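Local coordinates for protein GCN5-related N-acetyltransferase (Brucella melitensis biovar Abortus, PDB 4J3G) that probably transfers an acetyl group from acetyl-coenzyme A to an amine of its substrate, as other GNAT-family N-acetyltransferases do, at residues 36-41 / 85-89; 65-69 / 88-92; 75-79 / 123-127; 102-106 / 136-142. All coordinates share one frame; numbering follows the deposited sequence.

Contact 1 (36-41 / 85-89)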
# COMPACT_ATOMS: atom_id res chain seq x y z
N ALA A 36 -9.49 -13.57 22.40
CA ALA A 36 -8.02 -13.75 22.31
C ALA A 36 -7.39 -12.87 21.21
O ALA A 36 -6.36 -12.24 21.45
CB ALA A 36 -7.66 -15.21 22.11
N LEU A 37 -8.02 -12.81 20.05
CA LEU A 37 -7.54 -12.00 18.95
C LEU A 37 -7.50 -10.55 19.39
O LEU A 37 -6.50 -9.86 19.19
CB LEU A 37 -8.41 -12.14 17.72
CG LEU A 37 -8.61 -13.52 17.11
CD1 LEU A 37 -9.35 -13.41 15.80
CD2 LEU A 37 -7.29 -14.24 16.86
N LEU A 38 -8.59 -10.10 20.05
CA LEU A 38 -8.64 -8.73 20.52
C LEU A 38 -7.47 -8.41 21.44
O LEU A 38 -6.85 -7.30 21.34
CB LEU A 38 -9.96 -8.47 21.23
CG LEU A 38 -10.16 -7.07 21.86
CD1 LEU A 38 -10.18 -6.01 20.78
CD2 LEU A 38 -11.43 -7.06 22.70
N ALA A 39 -7.22 -9.31 22.40
CA ALA A 39 -6.20 -9.08 23.43
C ALA A 39 -4.82 -8.96 22.79
O ALA A 39 -4.04 -8.09 23.12
CB ALA A 39 -6.22 -10.20 24.46
N ILE A 40 -4.57 -9.82 21.82
CA ILE A 40 -3.27 -9.85 21.14
C ILE A 40 -3.12 -8.60 20.28
O ILE A 40 -2.11 -7.93 20.31
CB ILE A 40 -3.12 -11.15 20.31
CG1 ILE A 40 -3.06 -12.34 21.27
CG2 ILE A 40 -1.87 -11.12 19.40
CD1 ILE A 40 -3.41 -13.65 20.59
N TYR A 41 -4.16 -8.28 19.54
CA TYR A 41 -4.13 -7.09 18.72
C TYR A 41 -3.94 -5.80 19.54
O TYR A 41 -3.03 -5.00 19.26
CB TYR A 41 -5.38 -7.00 17.92
CG TYR A 41 -5.45 -5.76 17.06
CD1 TYR A 41 -4.88 -5.73 15.81
CD2 TYR A 41 -6.07 -4.61 17.51
CE1 TYR A 41 -4.95 -4.58 15.01
CE2 TYR A 41 -6.15 -3.46 16.72
CZ TYR A 41 -5.59 -3.47 15.47
OH TYR A 41 -5.59 -2.30 14.72
N VAL A 85 -5.05 -19.56 22.97
CA VAL A 85 -4.50 -18.89 21.77
C VAL A 85 -3.30 -18.01 22.13
O VAL A 85 -3.40 -17.15 23.02
CB VAL A 85 -5.60 -18.10 21.05
CG1 VAL A 85 -5.03 -17.29 19.90
CG2 VAL A 85 -6.66 -19.07 20.55
N VAL A 86 -2.16 -18.28 21.48
CA VAL A 86 -0.88 -17.59 21.77
C VAL A 86 -0.38 -16.78 20.60
O VAL A 86 0.61 -16.03 20.72
CB VAL A 86 0.22 -18.54 22.30
CG1 VAL A 86 -0.10 -18.98 23.72
CG2 VAL A 86 0.39 -19.78 21.41
N GLY A 87 -1.10 -16.86 19.48
CA GLY A 87 -0.82 -15.97 18.34
C GLY A 87 -1.81 -16.14 17.23
O GLY A 87 -2.53 -17.11 17.18
N TYR A 88 -1.81 -15.21 16.26
CA TYR A 88 -2.59 -15.41 15.06
C TYR A 88 -1.91 -14.80 13.82
O TYR A 88 -1.00 -13.97 13.93
CB TYR A 88 -4.02 -14.86 15.21
CG TYR A 88 -4.16 -13.34 15.20
CD1 TYR A 88 -4.05 -12.60 16.38
CD2 TYR A 88 -4.50 -12.65 14.03
CE1 TYR A 88 -4.23 -11.21 16.37
CE2 TYR A 88 -4.67 -11.26 14.01
CZ TYR A 88 -4.55 -10.55 15.20
OH TYR A 88 -4.75 -9.17 15.21
N ALA A 89 -2.38 -15.21 12.65
CA ALA A 89 -1.82 -14.69 11.39
C ALA A 89 -2.88 -14.58 10.33
O ALA A 89 -3.84 -15.38 10.26
CB ALA A 89 -0.68 -15.58 10.86

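Contact 2 (65-69 / 88-92). With SO4 (sulfate ion), chain F.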
# COMPACT_ATOMS: atom_id res chain seq x y z
N TRP A 65 -13.83 -7.43 11.50
CA TRP A 65 -12.56 -7.70 10.80
C TRP A 65 -12.51 -9.17 10.37
O TRP A 65 -12.15 -9.49 9.20
CB TRP A 65 -11.36 -7.38 11.70
CG TRP A 65 -10.03 -7.71 11.10
CD1 TRP A 65 -9.29 -6.95 10.26
CD2 TRP A 65 -9.27 -8.91 11.33
NE1 TRP A 65 -8.13 -7.58 9.94
CE2 TRP A 65 -8.08 -8.79 10.59
CE3 TRP A 65 -9.47 -10.05 12.08
CZ2 TRP A 65 -7.12 -9.80 10.55
CZ3 TRP A 65 -8.50 -11.04 12.07
CH2 TRP A 65 -7.34 -10.90 11.33
N LEU A 66 -12.91 -10.04 11.28
CA LEU A 66 -12.89 -11.49 11.01
C LEU A 66 -13.95 -11.83 9.96
O LEU A 66 -13.70 -12.62 9.06
CB LEU A 66 -13.16 -12.28 12.29
CG LEU A 66 -13.15 -13.82 12.18
CD1 LEU A 66 -11.83 -14.35 11.67
CD2 LEU A 66 -13.48 -14.42 13.51
N GLU A 67 -15.13 -11.24 10.09
CA GLU A 67 -16.24 -11.54 9.18
C GLU A 67 -15.84 -11.15 7.79
O GLU A 67 -16.15 -11.87 6.81
CB GLU A 67 -17.48 -10.77 9.61
N ASN A 68 -15.18 -10.00 7.67
CA ASN A 68 -14.77 -9.52 6.36
C ASN A 68 -13.65 -10.40 5.76
O ASN A 68 -13.66 -10.69 4.55
CB ASN A 68 -14.33 -8.08 6.42
CG ASN A 68 -15.48 -7.12 6.68
OD1 ASN A 68 -16.65 -7.45 6.50
ND2 ASN A 68 -15.14 -5.93 7.10
N ARG A 69 -12.73 -10.87 6.59
CA ARG A 69 -11.69 -11.83 6.10
C ARG A 69 -12.34 -13.08 5.51
O ARG A 69 -12.06 -13.48 4.37
CB ARG A 69 -10.76 -12.26 7.24
CG ARG A 69 -9.73 -11.21 7.56
CD ARG A 69 -8.73 -11.17 6.44
NE ARG A 69 -7.52 -10.52 6.84
CZ ARG A 69 -7.23 -9.25 6.58
NH1 ARG A 69 -8.07 -8.49 5.89
NH2 ARG A 69 -6.07 -8.77 6.99
N TYR A 88 -1.81 -15.21 16.26
CA TYR A 88 -2.59 -15.41 15.06
C TYR A 88 -1.91 -14.80 13.82
O TYR A 88 -1.00 -13.97 13.93
CB TYR A 88 -4.02 -14.86 15.21
CG TYR A 88 -4.16 -13.34 15.20
CD1 TYR A 88 -4.05 -12.60 16.38
CD2 TYR A 88 -4.50 -12.65 14.03
CE1 TYR A 88 -4.23 -11.21 16.37
CE2 TYR A 88 -4.67 -11.26 14.01
CZ TYR A 88 -4.55 -10.55 15.20
OH TYR A 88 -4.75 -9.17 15.21
N ALA A 89 -2.38 -15.21 12.65
CA ALA A 89 -1.82 -14.69 11.39
C ALA A 89 -2.88 -14.58 10.33
O ALA A 89 -3.84 -15.38 10.26
CB ALA A 89 -0.68 -15.58 10.86
N SER A 90 -2.70 -13.60 9.45
CA SER A 90 -3.60 -13.47 8.34
C SER A 90 -2.93 -12.78 7.18
O SER A 90 -1.78 -12.34 7.26
CB SER A 90 -4.87 -12.72 8.78
OG SER A 90 -5.89 -12.86 7.81
N TYR A 91 -3.63 -12.74 6.06
CA TYR A 91 -3.23 -11.88 4.94
C TYR A 91 -4.44 -11.29 4.29
O TYR A 91 -5.56 -11.81 4.43
CB TYR A 91 -2.34 -12.59 3.95
CG TYR A 91 -2.95 -13.67 3.16
CD1 TYR A 91 -3.84 -13.40 2.10
CD2 TYR A 91 -2.58 -14.99 3.37
CE1 TYR A 91 -4.40 -14.43 1.36
CE2 TYR A 91 -3.12 -16.01 2.61
CZ TYR A 91 -4.01 -15.73 1.61
OH TYR A 91 -4.56 -16.78 0.89
N GLY A 92 -4.22 -10.13 3.65
CA GLY A 92 -5.27 -9.43 2.94
C GLY A 92 -4.69 -8.66 1.76
O GLY A 92 -3.54 -8.86 1.38
S SO4 F . -6.21 -5.22 8.41
O1 SO4 F . -4.81 -4.94 7.99
O2 SO4 F . -7.09 -5.37 7.23
O3 SO4 F . -6.18 -6.46 9.21
O4 SO4 F . -6.75 -4.11 9.23

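Contact 3 (75-79 / 123-127)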
# COMPACT_ATOMS: atom_id res chain seq x y z
N PRO A 75 -7.64 -16.29 4.72
CA PRO A 75 -7.48 -17.10 5.93
C PRO A 75 -7.11 -16.29 7.16
O PRO A 75 -6.39 -15.26 7.04
CB PRO A 75 -6.29 -17.99 5.61
CG PRO A 75 -5.59 -17.34 4.51
CD PRO A 75 -6.59 -16.58 3.73
N VAL A 76 -7.66 -16.69 8.29
CA VAL A 76 -7.14 -16.28 9.58
C VAL A 76 -6.78 -17.53 10.39
O VAL A 76 -7.63 -18.32 10.72
CB VAL A 76 -8.13 -15.42 10.40
CG1 VAL A 76 -7.42 -14.97 11.66
CG2 VAL A 76 -8.63 -14.21 9.61
N LEU A 77 -5.50 -17.67 10.72
CA LEU A 77 -4.99 -18.80 11.47
C LEU A 77 -4.72 -18.40 12.92
O LEU A 77 -4.23 -17.26 13.21
CB LEU A 77 -3.69 -19.31 10.86
CG LEU A 77 -3.81 -19.69 9.39
CD1 LEU A 77 -2.48 -20.22 8.89
CD2 LEU A 77 -4.94 -20.68 9.16
N VAL A 78 -4.97 -19.34 13.84
CA VAL A 78 -4.55 -19.14 15.22
C VAL A 78 -3.60 -20.25 15.66
O VAL A 78 -3.66 -21.39 15.16
CB VAL A 78 -5.74 -19.06 16.20
CG1 VAL A 78 -6.61 -17.86 15.87
CG2 VAL A 78 -6.58 -20.32 16.16
N ALA A 79 -2.71 -19.91 16.58
CA ALA A 79 -1.89 -20.89 17.24
C ALA A 79 -2.44 -21.11 18.64
O ALA A 79 -2.59 -20.16 19.42
CB ALA A 79 -0.46 -20.43 17.29
N LEU A 123 3.35 -20.12 12.56
CA LEU A 123 2.26 -19.44 11.91
C LEU A 123 2.58 -19.01 10.47
O LEU A 123 1.74 -19.20 9.57
CB LEU A 123 1.83 -18.23 12.71
CG LEU A 123 1.01 -18.54 13.95
CD1 LEU A 123 0.99 -17.33 14.86
CD2 LEU A 123 -0.40 -18.98 13.56
N LEU A 124 3.75 -18.39 10.26
CA LEU A 124 4.13 -17.92 8.93
C LEU A 124 4.19 -19.10 7.99
O LEU A 124 3.64 -19.06 6.86
CB LEU A 124 5.51 -17.24 8.99
CG LEU A 124 6.04 -16.63 7.72
CD1 LEU A 124 5.01 -15.68 7.13
CD2 LEU A 124 7.38 -15.91 7.96
N ALA A 125 4.82 -20.19 8.45
CA ALA A 125 4.95 -21.34 7.59
C ALA A 125 3.60 -21.86 7.14
O ALA A 125 3.43 -22.23 5.98
CB ALA A 125 5.76 -22.44 8.25
N GLU A 126 2.63 -21.92 8.04
CA GLU A 126 1.31 -22.46 7.68
C GLU A 126 0.52 -21.48 6.80
O GLU A 126 -0.16 -21.88 5.85
CB GLU A 126 0.51 -22.82 8.92
CG GLU A 126 -0.83 -23.51 8.60
CD GLU A 126 -0.72 -24.67 7.60
OE1 GLU A 126 0.24 -25.52 7.70
OE2 GLU A 126 -1.62 -24.75 6.73
N LEU A 127 0.64 -20.19 7.09
CA LEU A 127 -0.02 -19.20 6.26
C LEU A 127 0.48 -19.24 4.81
O LEU A 127 -0.31 -19.08 3.87
CB LEU A 127 0.21 -17.79 6.81
CG LEU A 127 -0.78 -16.72 6.34
CD1 LEU A 127 -2.21 -17.08 6.73
CD2 LEU A 127 -0.43 -15.37 6.95

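Contact 4 (102-106 / 136-142). With EDO (1,2-ethanediol), chain G.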
# COMPACT_ATOMS: atom_id res chain seq x y z
N HIS A 102 -3.39 -10.64 -7.17
CA HIS A 102 -2.61 -11.82 -6.80
C HIS A 102 -1.49 -11.53 -5.82
O HIS A 102 -0.64 -12.42 -5.56
CB HIS A 102 -2.00 -12.49 -8.03
CG HIS A 102 -2.99 -12.76 -9.10
ND1 HIS A 102 -3.96 -13.73 -8.98
CD2 HIS A 102 -3.23 -12.11 -10.26
CE1 HIS A 102 -4.76 -13.67 -10.03
NE2 HIS A 102 -4.32 -12.73 -10.84
N SER A 103 -1.46 -10.32 -5.26
CA SER A 103 -0.53 -10.01 -4.21
C SER A 103 -1.29 -9.76 -2.91
O SER A 103 -2.28 -9.02 -2.91
CB SER A 103 0.29 -8.78 -4.55
OG SER A 103 0.98 -8.99 -5.79
N SER A 104 -0.79 -10.32 -1.83
CA SER A 104 -1.39 -10.18 -0.51
C SER A 104 -0.33 -9.79 0.50
O SER A 104 0.82 -10.30 0.47
CB SER A 104 -2.04 -11.50 -0.08
OG SER A 104 -3.11 -11.85 -0.93
N GLU A 105 -0.71 -8.95 1.45
CA GLU A 105 0.19 -8.58 2.52
C GLU A 105 -0.15 -9.36 3.77
O GLU A 105 -1.34 -9.40 4.19
CB GLU A 105 0.10 -7.08 2.84
CG GLU A 105 0.95 -6.73 4.04
CD GLU A 105 1.28 -5.25 4.12
OE1 GLU A 105 1.05 -4.50 3.12
OE2 GLU A 105 1.79 -4.85 5.20
N LEU A 106 0.86 -9.96 4.41
CA LEU A 106 0.58 -10.83 5.53
C LEU A 106 1.01 -10.20 6.84
O LEU A 106 1.90 -9.34 6.87
CB LEU A 106 1.16 -12.25 5.30
CG LEU A 106 2.60 -12.66 5.58
CD1 LEU A 106 2.78 -14.11 5.13
CD2 LEU A 106 3.63 -11.79 4.93
N VAL A 136 -2.31 -17.46 -4.36
CA VAL A 136 -1.58 -16.19 -4.21
C VAL A 136 -0.28 -16.27 -4.99
O VAL A 136 0.39 -17.28 -4.94
CB VAL A 136 -1.29 -15.86 -2.75
CG1 VAL A 136 -0.48 -14.57 -2.62
CG2 VAL A 136 -2.60 -15.78 -1.94
N HIS A 137 0.06 -15.22 -5.72
CA HIS A 137 1.33 -15.19 -6.42
C HIS A 137 2.45 -14.63 -5.59
O HIS A 137 3.58 -15.13 -5.62
CB HIS A 137 1.20 -14.40 -7.75
CG HIS A 137 2.41 -14.50 -8.63
ND1 HIS A 137 2.87 -15.70 -9.13
CD2 HIS A 137 3.30 -13.56 -9.01
CE1 HIS A 137 3.99 -15.49 -9.80
NE2 HIS A 137 4.26 -14.20 -9.76
N VAL A 138 2.19 -13.51 -4.93
CA VAL A 138 3.21 -12.87 -4.10
C VAL A 138 2.67 -12.59 -2.71
O VAL A 138 1.60 -12.00 -2.58
CB VAL A 138 3.70 -11.50 -4.68
CG1 VAL A 138 4.83 -10.94 -3.82
CG2 VAL A 138 4.14 -11.65 -6.09
N LEU A 139 3.45 -12.98 -1.68
CA LEU A 139 3.26 -12.45 -0.32
C LEU A 139 4.21 -11.31 -0.00
O LEU A 139 5.41 -11.37 -0.26
CB LEU A 139 3.43 -13.54 0.75
CG LEU A 139 2.37 -14.66 0.68
CD1 LEU A 139 2.86 -15.88 1.48
CD2 LEU A 139 1.04 -14.15 1.18
N ILE A 140 3.64 -10.25 0.55
CA ILE A 140 4.42 -9.10 1.00
C ILE A 140 4.40 -8.99 2.52
O ILE A 140 3.34 -9.13 3.13
CB ILE A 140 3.83 -7.83 0.38
CG1 ILE A 140 3.88 -7.90 -1.15
CG2 ILE A 140 4.61 -6.60 0.84
CD1 ILE A 140 5.28 -7.86 -1.72
N ALA A 141 5.56 -8.69 3.13
CA ALA A 141 5.65 -8.34 4.55
C ALA A 141 6.17 -6.90 4.61
O ALA A 141 7.13 -6.56 3.96
CB ALA A 141 6.58 -9.28 5.28
N GLY A 142 5.48 -6.07 5.41
CA GLY A 142 5.95 -4.76 5.78
C GLY A 142 6.37 -4.80 7.21
O GLY A 142 5.55 -5.07 8.10
C1 EDO G . 4.72 -2.53 10.81
O1 EDO G . 4.65 -3.96 10.93
C2 EDO G . 4.07 -2.07 9.52
O2 EDO G . 2.70 -1.93 9.78
O HOH W 1 3.13 -6.99 6.88

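Contact 1 (36-41 / 85-89)
The ring of Tyr88 enters a slot made by Leu37, Ile40 and Tyr41. Leu37 and Ile40 come from opposite sides of the ring plane, both obliquely. Leu37 CD2 lies 3.7 Å from Tyr88 CG, near the root of the ring. Ile40 CG2 is 3.8 Å from Tyr88 CE1, further out, and the two side chains run past each other in opposite directions. The backbone N of Tyr41 lies at the edge of the Tyr88 ring, near its plane. At the Tyr41 ring, Tyr88 OH lies at the edge near the plane, 3.5 Å from Tyr41 CD1, a packing contact. Tyr41 OH is hydrogen-bonded to Asn53, and its ring also meets Arg62. Tyr88 CG lies between its own backbone N and carbonyl carbon (chi1 72°), which carries the ring toward the helix.

Helix 34-47 covers one face of the central GNAT sheet. Its segment 36-41 crosses segment 85-89 at 80°, the two axes approaching to 8.8 Å. Val86 and Gly87 pair with Ala79 of the neighbouring strand in a way consistent with a classic beta bulge. Val85 and Tyr88, on its two sides, both point toward the helix.

At the Val85 end the packing is small and close. Ala36 CB is 3.7 Å from Val85 CB. Ile40 CG1 is anti to the carbonyl carbon (chi1 -67°), and Ile40 CD1 reaches Val85 CG1 at 4.0 Å and Gly87 N at 4.1 Å. Asp33 also touches Val85.

Contact 2 (65-69 / 88-92)
Arg69 and Gly92 mark the closest backbones, CA to CA 7.5 Å, where helix 65-69 passes over strand 88-92 at 58°. Arg69 NE donates to Ser90 OG at 3.0 Å, with an angle of 151° at the hydrogen. The oxygen lies close to the guanidinium plane. Ser90 OG is also hydrogen-bonded to Pro75 O, so this buried hydroxyl is held from two sides. The guanidinium has an atom on each face, both offset toward the rim: Tyr91 O, 3.3 Å above one and not hydrogen-bonded, and Trp65 NE1 over the other. The arginine chain bends at chi2 (-72°), and its CG rests 4.1 Å above the centre of the Trp65 ring. Further along the indole, Trp65 CH2 meets Tyr88 CE2 at 3.8 Å, the rings being oblique.

A sulfate ion, probably from the crystallisation liquor, lies by the indole N-H. The modelled distance of 2.4 Å from Trp65 NE1 to sulfate O3 is doubtfully short. Arg69 NH2 is 3.2 Å from the same oxygen. An N-H and a positive charge thus face an ion of uncertain position. The arrangement is that of the GNAT fold, whose first two helices pack on one face of the sheet.

Contact 3 (75-79 / 123-127)
Leu77 is the main bump of the strand, and it fits the hollow between Glu126 and Leu127 on the helix. Its CD1 lies 3.6 Å from Leu127 N, 3.7 Å from Glu126 CG and 3.8 Å from Leu127 CD1. The methyl therefore touches helix backbone as well as side chains. Glu126 contributes its methylenes alone here, crossing Leu77 at about a right angle. Leu77 CG is anti to the carbonyl carbon (chi1 -56°), and the extended branch then points CD1 into the notch.

The helix answers with two bumps of its own. Leu127 CD1 fills the hollow between Leu77 and Pro75, with Pro75 CG 4.1 Å away. Leu127 CG is anti to the backbone N (chi1 -160°), which swings the branch back to the strand. One turn earlier, Leu123 CD2 settles over the strand backbone between Leu77 and Ala79. It is 3.9 Å from Ala79 N, 4.0 Å from Ala79 CB and 4.3 Å from Leu77 CB. It thus rests on the Ala79 methyl and the adjoining backbone. No hydrogen bond joins the segments; the fit is apolar.

The segment axes are 9.3 Å apart and run in roughly opposite directions, at 148°. Leu123 and Leu127 also touch strand 103-110, and Leu127 touches strand 84-93, so the helix spans several strands. Helix 119-133 is the connection of a beta-alpha-beta crossover. In GNAT proteins the glycine-rich loop leading into this helix usually binds the coenzyme A pyrophosphate, and here the helix covers the sheet face across from helices 34-47 and 59-72.

Contact 4 (102-106 / 136-142)
Ser103 pairs with Val138 at the start of a parallel ladder that runs on to Glu105 and Ile140 and is tight at its centre. At its start His102 O accepts from Val138 N, the first bond of the ladder, and from His137 N in the incoming turn. Ser104 N bonds to Val138 O at 3.0 Å, Ile140 N to Ser104 O at 2.8 Å, and Leu106 N to Ile140 O at 2.9 Å. Leu106 CD1 meets Leu139 CD1 at 4.1 Å, crossing nearly at right angles. Leu106 CG sits between its backbone N and carbonyl carbon (chi1 84°), which brings CD2 against the Ile140 carbonyl, 3.2 Å from Ile140 O.

The second subunit covers the Ser103 and Glu105 face: Ser103 OG bonds to its Val168 O, and Glu105 OE1 forms a salt bridge with its Arg95. His137, in the turn, stacks on Trp175 of that subunit.

The far end is looser. A water stands between the strands, 2.9 Å from Gly142 N and 2.7 Å from Leu106 O, and it also contacts Glu105 OE2 at 3.0 Å. A water bridge thus ends the ladder, consistent with the parting of these strands in GNAT enzymes, where acetyl-coenzyme A binds.

Overall arrangement
All four contacts join in one mixed sheet. Contacts 1 and 2 share strand 84-93 and lie 12 Å apart, centre to centre, covering one face with consecutive helices. Contact 3 covers the other face, 12 Å from contact 1 and 11 Å from contact 2; Ala89 N is 2.8 Å from its Leu77 O. Contact 4 is 14 Å from contacts 2 and 3, and 21 Å from contact 1. Gly92 O and Glu105 N, 2.8 Å apart, tie it to contact 2. The loop before helix 119-133 of contact 3 and the parting strands of contact 4 probably border the acetyl-coenzyme A site. The sulfate beside contact 2 is about 6 Å from the Tyr41 side chain of contact 1.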